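Local coordinates for protein methane monooxygenase hydroxylase, MmoD (Methylosinus sporium, PDB 6D7K) that is the inhibitory subunit that binds the hydroxylase of soluble methane monooxygenase and changes its structure, at residues R24-F28 with E39-D43; Y34-W38 with E49-F55. One frame throughout, in Å; residues are numbered along the deposited sequence.

Interaction 1. Residues R24-F28 with E39-D43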
ATOM      1  N   ARG H  24      -3.481  13.287  26.110  1.00 48.62           N
ATOM      2  CA  ARG H  24      -3.384  12.788  24.753  1.00 48.80           C
ATOM      3  C   ARG H  24      -2.676  11.449  24.617  1.00 47.36           C
ATOM      4  O   ARG H  24      -3.002  10.705  23.693  1.00 52.40           O
ATOM      5  CB  ARG H  24      -2.670  13.815  23.855  1.00 55.71           C
ATOM      6  CG  ARG H  24      -3.620  14.573  22.916  1.00 69.46           C
ATOM      7  CD  ARG H  24      -2.946  15.755  22.201  1.00 74.38           C
ATOM      8  NE  ARG H  24      -1.831  15.353  21.346  1.00 72.92           N
ATOM      9  CZ  ARG H  24      -1.902  15.219  20.023  1.00 75.49           C
ATOM     10  NH1 ARG H  24      -3.040  15.453  19.388  1.00 73.85           N
ATOM     11  NH2 ARG H  24      -0.830  14.845  19.334  1.00 75.90           N
ATOM     12  N   TYR H  25      -1.730  11.105  25.489  1.00 48.63           N
ATOM     13  CA  TYR H  25      -0.935   9.893  25.314  1.00 44.47           C
ATOM     14  C   TYR H  25      -1.203   8.879  26.420  1.00 39.01           C
ATOM     15  O   TYR H  25      -1.475   9.248  27.560  1.00 38.11           O
ATOM     16  CB  TYR H  25       0.547  10.230  25.254  1.00 37.80           C
ATOM     17  CG  TYR H  25       0.929  10.964  23.983  1.00 44.96           C
ATOM     18  CD1 TYR H  25       1.042  10.283  22.765  1.00 46.02           C
ATOM     19  CD2 TYR H  25       1.175  12.332  23.991  1.00 43.70           C
ATOM     20  CE1 TYR H  25       1.398  10.950  21.593  1.00 44.54           C
ATOM     21  CE2 TYR H  25       1.535  13.006  22.825  1.00 45.94           C
ATOM     22  CZ  TYR H  25       1.641  12.312  21.631  1.00 46.93           C
ATOM     23  OH  TYR H  25       1.980  12.982  20.475  1.00 48.44           O
ATOM     24  N   GLU H  26      -1.168   7.598  26.059  1.00 38.65           N
ATOM     25  CA  GLU H  26      -1.144   6.503  27.017  1.00 40.04           C
ATOM     26  C   GLU H  26      -0.041   5.530  26.621  1.00 40.27           C
ATOM     27  O   GLU H  26       0.259   5.378  25.433  1.00 41.86           O
ATOM     28  CB  GLU H  26      -2.479   5.765  27.074  1.00 33.30           C
ATOM     29  CG  GLU H  26      -3.610   6.615  27.599  1.00 46.62           C
ATOM     30  CD  GLU H  26      -4.816   5.795  28.032  1.00 54.12           C
ATOM     31  OE1 GLU H  26      -5.436   5.141  27.161  1.00 58.96           O
ATOM     32  OE2 GLU H  26      -5.136   5.804  29.249  1.00 56.36           O
ATOM     33  N   ALA H  27       0.564   4.861  27.610  1.00 34.41           N
ATOM     34  CA  ALA H  27       1.539   3.814  27.313  1.00 34.30           C
ATOM     35  C   ALA H  27       1.356   2.639  28.259  1.00 35.54           C
ATOM     36  O   ALA H  27       1.200   2.826  29.467  1.00 39.17           O
ATOM     37  CB  ALA H  27       2.971   4.345  27.400  1.00 31.14           C
ATOM     38  N   PHE H  28       1.371   1.434  27.712  1.00 34.31           N
ATOM     39  CA  PHE H  28       1.234   0.223  28.502  1.00 31.10           C
ATOM     40  C   PHE H  28       2.508  -0.598  28.374  1.00 36.41           C
ATOM     41  O   PHE H  28       3.267  -0.448  27.413  1.00 41.23           O
ATOM     42  CB  PHE H  28       0.019  -0.597  28.058  1.00 38.22           C
ATOM     43  CG  PHE H  28      -1.307   0.114  28.274  1.00 42.74           C
ATOM     44  CD1 PHE H  28      -1.790   1.033  27.336  1.00 39.92           C
ATOM     45  CD2 PHE H  28      -2.067  -0.130  29.415  1.00 37.71           C
ATOM     46  CE1 PHE H  28      -3.003   1.688  27.548  1.00 45.48           C
ATOM     47  CE2 PHE H  28      -3.267   0.536  29.628  1.00 42.05           C
ATOM     48  CZ  PHE H  28      -3.739   1.435  28.693  1.00 41.87           C
ATOM     49  N   GLU H  39       3.553  -0.356  24.420  1.00 36.23           N
ATOM     50  CA  GLU H  39       2.884   0.343  23.326  1.00 37.91           C
ATOM     51  C   GLU H  39       2.490   1.741  23.777  1.00 38.81           C
ATOM     52  O   GLU H  39       2.237   1.983  24.962  1.00 35.88           O
ATOM     53  CB  GLU H  39       1.641  -0.397  22.851  1.00 32.47           C
ATOM     54  CG  GLU H  39       0.968  -1.128  23.963  1.00 39.68           C
ATOM     55  CD  GLU H  39      -0.393  -1.660  23.570  1.00 56.23           C
ATOM     56  OE1 GLU H  39      -1.058  -2.293  24.433  1.00 61.50           O
ATOM     57  OE2 GLU H  39      -0.792  -1.451  22.401  1.00 56.99           O
ATOM     58  N   ILE H  40       2.425   2.653  22.815  1.00 35.68           N
ATOM     59  CA  ILE H  40       2.051   4.039  23.055  1.00 34.82           C
ATOM     60  C   ILE H  40       0.821   4.349  22.216  1.00 35.60           C
ATOM     61  O   ILE H  40       0.772   3.995  21.030  1.00 36.32           O
ATOM     62  CB  ILE H  40       3.204   4.993  22.704  1.00 35.47           C
ATOM     63  CG1 ILE H  40       4.458   4.616  23.497  1.00 34.96           C
ATOM     64  CG2 ILE H  40       2.778   6.448  22.942  1.00 33.06           C
ATOM     65  CD1 ILE H  40       5.704   5.423  23.103  1.00 31.44           C
ATOM     66  N   LEU H  41      -0.176   4.999  22.823  1.00 37.18           N
ATOM     67  CA  LEU H  41      -1.392   5.390  22.110  1.00 36.21           C
ATOM     68  C   LEU H  41      -1.521   6.899  22.129  1.00 38.15           C
ATOM     69  O   LEU H  41      -1.189   7.549  23.127  1.00 40.83           O
ATOM     70  CB  LEU H  41      -2.655   4.768  22.698  1.00 34.01           C
ATOM     71  CG  LEU H  41      -2.827   3.250  22.640  1.00 40.01           C
ATOM     72  CD1 LEU H  41      -1.654   2.553  23.254  1.00 38.92           C
ATOM     73  CD2 LEU H  41      -4.099   2.824  23.368  1.00 43.10           C
ATOM     74  N   ARG H  42      -1.968   7.453  21.006  1.00 44.15           N
ATOM     75  CA  ARG H  42      -2.263   8.877  20.889  1.00 42.89           C
ATOM     76  C   ARG H  42      -3.748   9.014  20.620  1.00 42.98           C
ATOM     77  O   ARG H  42      -4.271   8.382  19.699  1.00 43.17           O
ATOM     78  CB  ARG H  42      -1.454   9.543  19.777  1.00 42.76           C
ATOM     79  CG  ARG H  42      -1.604  11.047  19.781  1.00 50.55           C
ATOM     80  CD  ARG H  42      -1.143  11.694  18.494  1.00 52.39           C
ATOM     81  NE  ARG H  42       0.308  11.791  18.406  1.00 54.64           N
ATOM     82  CZ  ARG H  42       1.048  11.069  17.567  1.00 62.87           C
ATOM     83  NH1 ARG H  42       0.447  10.199  16.749  1.00 62.27           N
ATOM     84  NH2 ARG H  42       2.379  11.214  17.538  1.00 52.74           N
ATOM     85  N   ASP H  43      -4.421   9.825  21.432  1.00 49.71           N
ATOM     86  CA  ASP H  43      -5.868  10.028  21.333  1.00 50.06           C
ATOM     87  C   ASP H  43      -6.593   8.690  21.190  1.00 49.19           C
ATOM     88  O   ASP H  43      -7.569   8.558  20.454  1.00 52.29           O
ATOM     89  CB  ASP H  43      -6.219  10.977  20.178  1.00 47.73           C
ATOM     90  CG  ASP H  43      -5.500  12.332  20.268  1.00 57.90           C
ATOM     91  OD1 ASP H  43      -5.576  13.001  21.328  1.00 62.60           O
ATOM     92  OD2 ASP H  43      -4.861  12.731  19.263  1.00 57.51           O
TER
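Backbone hydrogen bonds set the register: Glu26 N to Leu41 O at 2.9 Å and Leu41 N to Glu26 O at 2.7 Å; Phe28 N to Glu39 O at 2.9 Å and Glu39 N to Phe28 O at 3.0 Å. Beyond the strand, Asp43 N reaches Arg24 O at 2.8 Å. Ala27 CB touches Ile40 CG1 (4.2 Å) and Tyr25 CD1 touches Ile40 CG2 (4.2 Å); small Ala27 and branched Ile40 suit the side that helix 55-74 covers. On the reverse face Phe28 CD1 approaches Leu41 CD1 at 4.4 Å, while Arg16 pairs with Glu39 and lies against the Phe28 ring. At the Arg24-Asp43 end, polar side chains meet: Arg42 NE donates to Tyr25 OH (2.9 Å), and Arg24 NH1 makes a purely electrostatic salt bridge to Asp43 OD2 (3.3 Å). Asp73 of helix 55-74 hydrogen-bonds Tyr25 and forms a salt bridge with Arg24, balancing charge where Arg24 NH2 lies 3.4 Å from Arg42 NE. This is antiparallel beta-hairpin pairing within a four-stranded sheet backed by one helix.

Interaction 2. Residues Y34-W38 with E49-F55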
ATOM      1  N   TYR H  34      10.652 -13.234  28.930  1.00 43.43           N
ATOM      2  CA  TYR H  34      11.876 -12.981  28.260  1.00 39.09           C
ATOM      3  C   TYR H  34      12.081 -11.526  27.944  1.00 41.76           C
ATOM      4  O   TYR H  34      13.174 -11.090  27.839  1.00 34.50           O
ATOM      5  CB  TYR H  34      11.943 -13.843  27.028  1.00 37.21           C
ATOM      6  CG  TYR H  34      11.058 -13.443  25.894  1.00 42.66           C
ATOM      7  CD1 TYR H  34      11.464 -12.526  24.979  1.00 37.47           C
ATOM      8  CD2 TYR H  34       9.838 -14.026  25.708  1.00 42.85           C
ATOM      9  CE1 TYR H  34      10.663 -12.171  23.955  1.00 36.51           C
ATOM     10  CE2 TYR H  34       9.049 -13.677  24.667  1.00 35.98           C
ATOM     11  CZ  TYR H  34       9.478 -12.747  23.806  1.00 36.71           C
ATOM     12  OH  TYR H  34       8.721 -12.382  22.781  1.00 35.52           O
ATOM     13  N   MET H  35      11.009 -10.768  27.853  1.00 42.93           N
ATOM     14  CA  MET H  35      11.092  -9.364  27.562  1.00 38.18           C
ATOM     15  C   MET H  35       9.875  -8.635  28.036  1.00 38.43           C
ATOM     16  O   MET H  35       8.970  -9.224  28.482  1.00 41.65           O
ATOM     17  CB  MET H  35      11.189  -9.204  26.074  1.00 38.31           C
ATOM     18  CG  MET H  35      12.065  -8.100  25.582  1.00 40.80           C
ATOM     19  SD  MET H  35      13.754  -8.216  26.014  1.00 34.38           S
ATOM     20  CE  MET H  35      14.272  -6.754  25.237  1.00 28.61           C
ATOM     21  N   TRP H  36       9.868  -7.331  27.959  1.00 35.94           N
ATOM     22  CA  TRP H  36       8.691  -6.580  28.322  1.00 40.22           C
ATOM     23  C   TRP H  36       8.232  -5.843  27.074  1.00 36.75           C
ATOM     24  O   TRP H  36       9.008  -5.260  26.420  1.00 34.82           O
ATOM     25  CB  TRP H  36       8.966  -5.599  29.455  1.00 37.13           C
ATOM     26  CG  TRP H  36       9.068  -6.128  30.809  1.00 37.53           C
ATOM     27  CD1 TRP H  36      10.063  -6.811  31.306  1.00 41.74           C
ATOM     28  CD2 TRP H  36       8.169  -5.923  31.873  1.00 41.27           C
ATOM     29  NE1 TRP H  36       9.865  -7.094  32.587  1.00 37.72           N
ATOM     30  CE2 TRP H  36       8.687  -6.551  32.966  1.00 42.01           C
ATOM     31  CE3 TRP H  36       6.952  -5.285  31.999  1.00 38.82           C
ATOM     32  CZ2 TRP H  36       8.053  -6.559  34.160  1.00 44.03           C
ATOM     33  CZ3 TRP H  36       6.340  -5.312  33.155  1.00 37.14           C
ATOM     34  CH2 TRP H  36       6.880  -5.924  34.229  1.00 38.87           C
ATOM     35  N   ARG H  37       6.959  -5.889  26.753  1.00 29.48           N
ATOM     36  CA  ARG H  37       6.422  -5.254  25.582  1.00 29.50           C
ATOM     37  C   ARG H  37       5.665  -4.011  25.872  1.00 33.26           C
ATOM     38  O   ARG H  37       4.796  -4.029  26.612  1.00 34.97           O
ATOM     39  CB  ARG H  37       5.505  -6.221  24.866  1.00 31.41           C
ATOM     40  CG  ARG H  37       5.530  -6.118  23.378  1.00 31.93           C
ATOM     41  CD  ARG H  37       4.164  -6.177  22.758  1.00 39.41           C
ATOM     42  NE  ARG H  37       3.818  -7.534  22.414  1.00 43.98           N
ATOM     43  CZ  ARG H  37       3.666  -8.002  21.186  1.00 50.41           C
ATOM     44  NH1 ARG H  37       3.786  -7.221  20.150  1.00 46.35           N
ATOM     45  NH2 ARG H  37       3.391  -9.268  21.003  1.00 41.83           N
ATOM     46  N   TRP H  38       5.964  -2.918  25.228  1.00 33.33           N
ATOM     47  CA  TRP H  38       5.228  -1.710  25.532  1.00 31.22           C
ATOM     48  C   TRP H  38       4.628  -1.137  24.253  1.00 34.62           C
ATOM     49  O   TRP H  38       5.102  -1.407  23.148  1.00 35.01           O
ATOM     50  CB  TRP H  38       6.127  -0.676  26.230  1.00 31.07           C
ATOM     51  CG  TRP H  38       7.494  -0.437  25.620  1.00 34.36           C
ATOM     52  CD1 TRP H  38       8.685  -0.969  26.038  1.00 36.43           C
ATOM     53  CD2 TRP H  38       7.815   0.435  24.527  1.00 32.81           C
ATOM     54  NE1 TRP H  38       9.718  -0.492  25.263  1.00 34.28           N
ATOM     55  CE2 TRP H  38       9.206   0.370  24.330  1.00 33.32           C
ATOM     56  CE3 TRP H  38       7.060   1.258  23.693  1.00 36.05           C
ATOM     57  CZ2 TRP H  38       9.848   1.090  23.342  1.00 31.66           C
ATOM     58  CZ3 TRP H  38       7.708   1.971  22.714  1.00 35.70           C
ATOM     59  CH2 TRP H  38       9.085   1.879  22.543  1.00 30.77           C
ATOM     60  N   GLU H  49       5.115   0.683  19.019  1.00 37.57           N
ATOM     61  CA  GLU H  49       5.285  -0.550  19.762  1.00 36.96           C
ATOM     62  C   GLU H  49       6.770  -0.740  20.047  1.00 38.63           C
ATOM     63  O   GLU H  49       7.618  -0.355  19.235  1.00 38.23           O
ATOM     64  CB  GLU H  49       4.718  -1.712  18.947  1.00 36.57           C
ATOM     65  CG  GLU H  49       5.063  -3.053  19.473  1.00 40.69           C
ATOM     66  CD  GLU H  49       4.761  -4.191  18.502  1.00 47.43           C
ATOM     67  OE1 GLU H  49       4.259  -3.945  17.372  1.00 44.23           O
ATOM     68  OE2 GLU H  49       5.033  -5.349  18.894  1.00 51.38           O
ATOM     69  N   GLY H  50       7.088  -1.331  21.201  1.00 33.27           N
ATOM     70  CA  GLY H  50       8.477  -1.437  21.608  1.00 33.05           C
ATOM     71  C   GLY H  50       8.701  -2.536  22.625  1.00 33.16           C
ATOM     72  O   GLY H  50       7.774  -3.252  23.017  1.00 34.24           O
ATOM     73  N   CYS H  51       9.959  -2.676  23.044  1.00 29.76           N
ATOM     74  CA  CYS H  51      10.276  -3.631  24.094  1.00 30.68           C
ATOM     75  C   CYS H  51      11.488  -3.154  24.877  1.00 31.10           C
ATOM     76  O   CYS H  51      12.276  -2.330  24.409  1.00 34.11           O
ATOM     77  CB  CYS H  51      10.502  -5.040  23.546  1.00 28.92           C
ATOM     78  SG  CYS H  51      11.865  -5.190  22.381  1.00 28.26           S
ATOM     79  N   SER H  52      11.595  -3.670  26.099  1.00 31.30           N
ATOM     80  CA  SER H  52      12.640  -3.326  27.045  1.00 29.93           C
ATOM     81  C   SER H  52      13.018  -4.580  27.818  1.00 33.32           C
ATOM     82  O   SER H  52      12.281  -5.578  27.830  1.00 29.77           O
ATOM     83  CB  SER H  52      12.187  -2.246  28.030  1.00 28.26           C
ATOM     84  OG  SER H  52      11.987  -1.002  27.408  1.00 32.45           O
ATOM     85  N   LEU H  53      14.165  -4.499  28.509  1.00 31.85           N
ATOM     86  CA  LEU H  53      14.609  -5.584  29.378  1.00 34.28           C
ATOM     87  C   LEU H  53      13.816  -5.675  30.679  1.00 38.05           C
ATOM     88  O   LEU H  53      13.816  -6.735  31.310  1.00 38.97           O
ATOM     89  CB  LEU H  53      16.091  -5.431  29.715  1.00 32.52           C
ATOM     90  CG  LEU H  53      17.127  -5.385  28.584  1.00 33.85           C
ATOM     91  CD1 LEU H  53      18.536  -5.254  29.127  1.00 29.28           C
ATOM     92  CD2 LEU H  53      17.019  -6.602  27.658  1.00 33.38           C
ATOM     93  N   SER H  54      13.135  -4.607  31.090  1.00 36.10           N
ATOM     94  CA  SER H  54      12.516  -4.586  32.408  1.00 34.54           C
ATOM     95  C   SER H  54      11.432  -3.523  32.445  1.00 40.45           C
ATOM     96  O   SER H  54      11.428  -2.594  31.636  1.00 39.27           O
ATOM     97  CB  SER H  54      13.546  -4.289  33.495  1.00 36.45           C
ATOM     98  OG  SER H  54      13.804  -2.902  33.531  1.00 34.58           O
ATOM     99  N   PHE H  55      10.525  -3.652  33.424  1.00 42.13           N
ATOM    100  CA  PHE H  55       9.579  -2.576  33.697  1.00 34.89           C
ATOM    101  C   PHE H  55      10.303  -1.242  33.760  1.00 36.37           C
ATOM    102  O   PHE H  55       9.896  -0.272  33.110  1.00 41.17           O
ATOM    103  CB  PHE H  55       8.815  -2.840  35.002  1.00 38.74           C
ATOM    104  CG  PHE H  55       7.730  -1.814  35.302  1.00 41.71           C
ATOM    105  CD1 PHE H  55       6.482  -1.898  34.678  1.00 39.66           C
ATOM    106  CD2 PHE H  55       7.956  -0.777  36.210  1.00 38.88           C
ATOM    107  CE1 PHE H  55       5.483  -0.959  34.941  1.00 42.33           C
ATOM    108  CE2 PHE H  55       6.966   0.171  36.488  1.00 39.78           C
ATOM    109  CZ  PHE H  55       5.728   0.082  35.853  1.00 45.38           C
TER
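Here the beta hairpin of strands 36-42 and 45-52 pairs at its open end, leading into helix 55-74. Backbone bonds are reciprocal: Trp36 N to Ser52 O (3.0 Å) and Ser52 N to Trp36 O (3.1 Å), Trp38 N to Gly50 O (2.9 Å) and Gly50 N to Trp38 O (2.8 Å). The Trp38 indole lies flat across Gly50, where a CB would clash with Trp38 CZ2, so glycine makes room; Trp38 NE1 weakly hydrogen-bonds Ser52 OG at 3.2 Å. The Trp36 face meets the Phe55 edge in an offset edge-to-face pair, its six-membered-ring centroid 5.7 Å from that of Phe55. Arg37, on the face opposite the tryptophans, forms a salt bridge from NH1 to Glu49 OE2 at 2.6 Å. Apolar, flexible Met35 brings CE to 3.7 Å from Leu53 CD2. N-cap Ser54 bonds through OG to Ser57 N and an acidic hydroxylase side chain. Trp38 packs on Val62 and Ser52 on Ala61 of the helix, Phe55 on Ile17 and Ile19 of strand 17-21.

How the interactions relate
From the N terminus, the chain passes through strand 17-21 and enters strand 25-31, the first side of interaction 1. It then turns through Tyr34 and Met35 into strand 36-42, whose early part serves interaction 2 and whose later part closes the ten-residue loop of interaction 1. A second turn leads into strand 45-52, and 49-55 closes another ten-residue loop against 34-38. The four segments alternate, so the contacts cross instead of nesting, and strand 36-42 belongs to both. Their centres lie about 15 Å apart, yet they meet where Phe28 O approaches Trp38 CB at 3.1 Å. Together they join three consecutive strands in a meander that leads into helix 55-74.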